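Local structure of peptidoglycan-recognition protein LB (Drosophila melanogaster, 7NSZ) at residues P49-S54 with G117-E122. The protein is a zinc-dependent amidase that hydrolyses the bond between N-acetylmuramoyl and L-alanine in bacterial peptidoglycan, probably scavenging it in innate immunity. The protein carries 1 engineered substitution. Numbering follows the deposited sequence.
Sequences PAVCYS and GDWRTE
Val-51 meets the six-membered ring of Trp-119 at its edge, near the ring plane, with CG2 of Val-51 lying 3.6 Å from CH2 of Trp-119; the two side chains cross at about a right angle. With chi1 at 63° CG1 of Val-51 sits between the backbone N and the carbonyl carbon, which leaves CG2, anti to the N, as the branch that meets the indole. Beside this apolar touch CA of Gly-117 is 3.4 Å from N of Val-51. A CB on Gly-117 would clash with the indole, and at phi 132° would also be pressed against the preceding carbonyl O. One water accepts from both N of Val-51 and N of Asp-118, at 2.9 Å each, bridging the segments. Replacing Trp-119 with alanine would probably leave CG2 of Val-51 without its aromatic neighbour and open a gap beside Gly-117, whose C lies 3.7 Å above the indole plane on one face, offset toward the rim. Further out, Arg-120 holds Asp-118 in a side-on, in-plane salt bridge, NH2 to OD2 at 2.7 Å. N of Trp-119 hydrogen-bonds to ND1 of His-45, while Ser-46 OG bonds to both O of Pro-49 and N of Gly-117. In this zinc amidase fold the two loops follow neighbouring parallel strands of the central mixed sheet, 38-45 and 110-115, and lead into helices 55-72 and 126-142, with the Trp-119 side chain about 10 Å from the zinc ion.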
loop_
_atom_site.group_PDB
_atom_site.type_symbol
_atom_site.label_atom_id
_atom_site.label_comp_id
_atom_site.label_asym_id
_atom_site.label_seq_id
_atom_site.Cartn_x
_atom_site.Cartn_y
_atom_site.Cartn_z
ATOM N N PRO A 49 -3.561 4.744 11.864
ATOM C CA PRO A 49 -2.778 4.338 13.028
ATOM C C PRO A 49 -1.264 4.536 12.952
ATOM O O PRO A 49 -0.671 4.630 11.881
ATOM C CB PRO A 49 -2.955 2.819 13.088
ATOM C CG PRO A 49 -4.119 2.502 12.221
ATOM C CD PRO A 49 -4.284 3.636 11.246
ATOM N N ALA A 50 -0.659 4.622 14.116
ATOM C CA ALA A 50 0.796 4.698 14.270
ATOM C C ALA A 50 1.469 3.337 14.028
ATOM O O ALA A 50 0.779 2.308 13.862
ATOM C CB ALA A 50 1.108 5.176 15.669
ATOM N N VAL A 51 2.788 3.302 14.012
ATOM C CA VAL A 51 3.551 2.047 13.835
ATOM C C VAL A 51 3.079 0.996 14.836
ATOM O O VAL A 51 2.765 1.296 15.975
ATOM C CB VAL A 51 5.054 2.316 13.954
ATOM C CG1 VAL A 51 5.409 2.825 15.354
ATOM C CG2 VAL A 51 5.874 1.075 13.579
ATOM N N CYS A 52 2.987 -0.231 14.352
ATOM C CA CYS A 52 2.505 -1.428 15.079
ATOM C C CYS A 52 3.659 -2.418 15.094
ATOM O O CYS A 52 4.224 -2.710 14.037
ATOM C CB CYS A 52 1.243 -1.970 14.406
ATOM S SG CYS A 52 1.375 -2.584 12.691
ATOM N N TYR A 53 4.080 -2.881 16.270
ATOM C CA TYR A 53 5.234 -3.796 16.336
ATOM C C TYR A 53 4.782 -5.256 16.506
ATOM O O TYR A 53 5.586 -6.146 16.130
ATOM C CB TYR A 53 6.169 -3.363 17.460
ATOM C CG TYR A 53 6.892 -2.081 17.134
ATOM C CD1 TYR A 53 6.652 -0.939 17.861
ATOM C CD2 TYR A 53 7.779 -2.008 16.071
ATOM C CE1 TYR A 53 7.319 0.239 17.584
ATOM C CE2 TYR A 53 8.425 -0.821 15.749
ATOM C CZ TYR A 53 8.183 0.303 16.508
ATOM O OH TYR A 53 8.826 1.486 16.247
ATOM N N SER A 54 3.643 -5.513 17.109
ATOM C CA SER A 54 3.129 -6.901 17.262
ATOM C C SER A 54 1.995 -7.199 16.275
ATOM O O SER A 54 1.249 -6.310 15.879
ATOM C CB SER A 54 2.662 -7.164 18.655
ATOM O OG SER A 54 1.390 -6.641 18.891
ATOM N N GLY A 117 1.919 3.453 9.942
ATOM C CA GLY A 117 2.686 4.373 10.802
ATOM C C GLY A 117 2.762 5.733 10.172
ATOM O O GLY A 117 2.249 5.976 9.066
ATOM N N ASP A 118 3.414 6.617 10.934
ATOM C CA ASP A 118 3.723 7.994 10.527
ATOM C C ASP A 118 5.200 8.034 10.133
ATOM O O ASP A 118 6.029 7.930 11.048
ATOM C CB ASP A 118 3.402 8.976 11.664
ATOM C CG ASP A 118 3.864 10.409 11.400
ATOM O OD1 ASP A 118 4.151 10.772 10.250
ATOM O OD2 ASP A 118 3.830 11.209 12.386
ATOM N N TRP A 119 5.499 8.200 8.857
ATOM C CA TRP A 119 6.891 8.126 8.328
ATOM C C TRP A 119 7.337 9.466 7.710
ATOM O O TRP A 119 8.114 9.539 6.776
ATOM C CB TRP A 119 6.997 6.929 7.392
ATOM C CG TRP A 119 6.573 5.633 8.040
ATOM C CD1 TRP A 119 5.516 4.836 7.665
ATOM C CD2 TRP A 119 7.076 5.047 9.249
ATOM N NE1 TRP A 119 5.401 3.772 8.491
ATOM C CE2 TRP A 119 6.322 3.876 9.503
ATOM C CE3 TRP A 119 8.123 5.370 10.123
ATOM C CZ2 TRP A 119 6.554 3.042 10.569
ATOM C CZ3 TRP A 119 8.346 4.567 11.204
ATOM C CH2 TRP A 119 7.602 3.409 11.419
ATOM N N ARG A 120 6.809 10.528 8.310
ATOM C CA ARG A 120 7.255 11.911 7.967
ATOM C C ARG A 120 8.736 12.120 8.277
ATOM O O ARG A 120 9.393 12.652 7.405
ATOM C CB ARG A 120 6.370 12.918 8.696
ATOM C CG ARG A 120 5.013 13.052 8.024
ATOM C CD ARG A 120 4.156 14.048 8.782
ATOM N NE ARG A 120 3.983 13.605 10.151
ATOM C CZ ARG A 120 3.891 14.393 11.222
ATOM N NH1 ARG A 120 3.886 15.708 11.091
ATOM N NH2 ARG A 120 3.783 13.860 12.425
ATOM N N THR A 121 9.212 11.692 9.430
ATOM C CA THR A 121 10.627 11.981 9.841
ATOM C C THR A 121 11.375 10.711 10.176
ATOM O O THR A 121 12.575 10.666 9.925
ATOM C CB THR A 121 10.683 12.992 10.995
ATOM O OG1 THR A 121 9.955 12.413 12.071
ATOM C CG2 THR A 121 10.138 14.337 10.578
ATOM N N GLU A 122 10.716 9.694 10.737
ATOM C CA GLU A 122 11.366 8.407 11.030
ATOM C C GLU A 122 11.346 7.493 9.803
ATOM O O GLU A 122 10.358 7.524 9.016
ATOM C CB GLU A 122 10.631 7.685 12.142
ATOM C CG GLU A 122 11.015 8.105 13.519
ATOM C CD GLU A 122 12.517 8.143 13.712
ATOM O OE1 GLU A 122 13.018 9.276 13.834
ATOM O OE2 GLU A 122 13.166 7.073 13.678
HETATM O O HOH W 1 4.066 5.913 13.713
#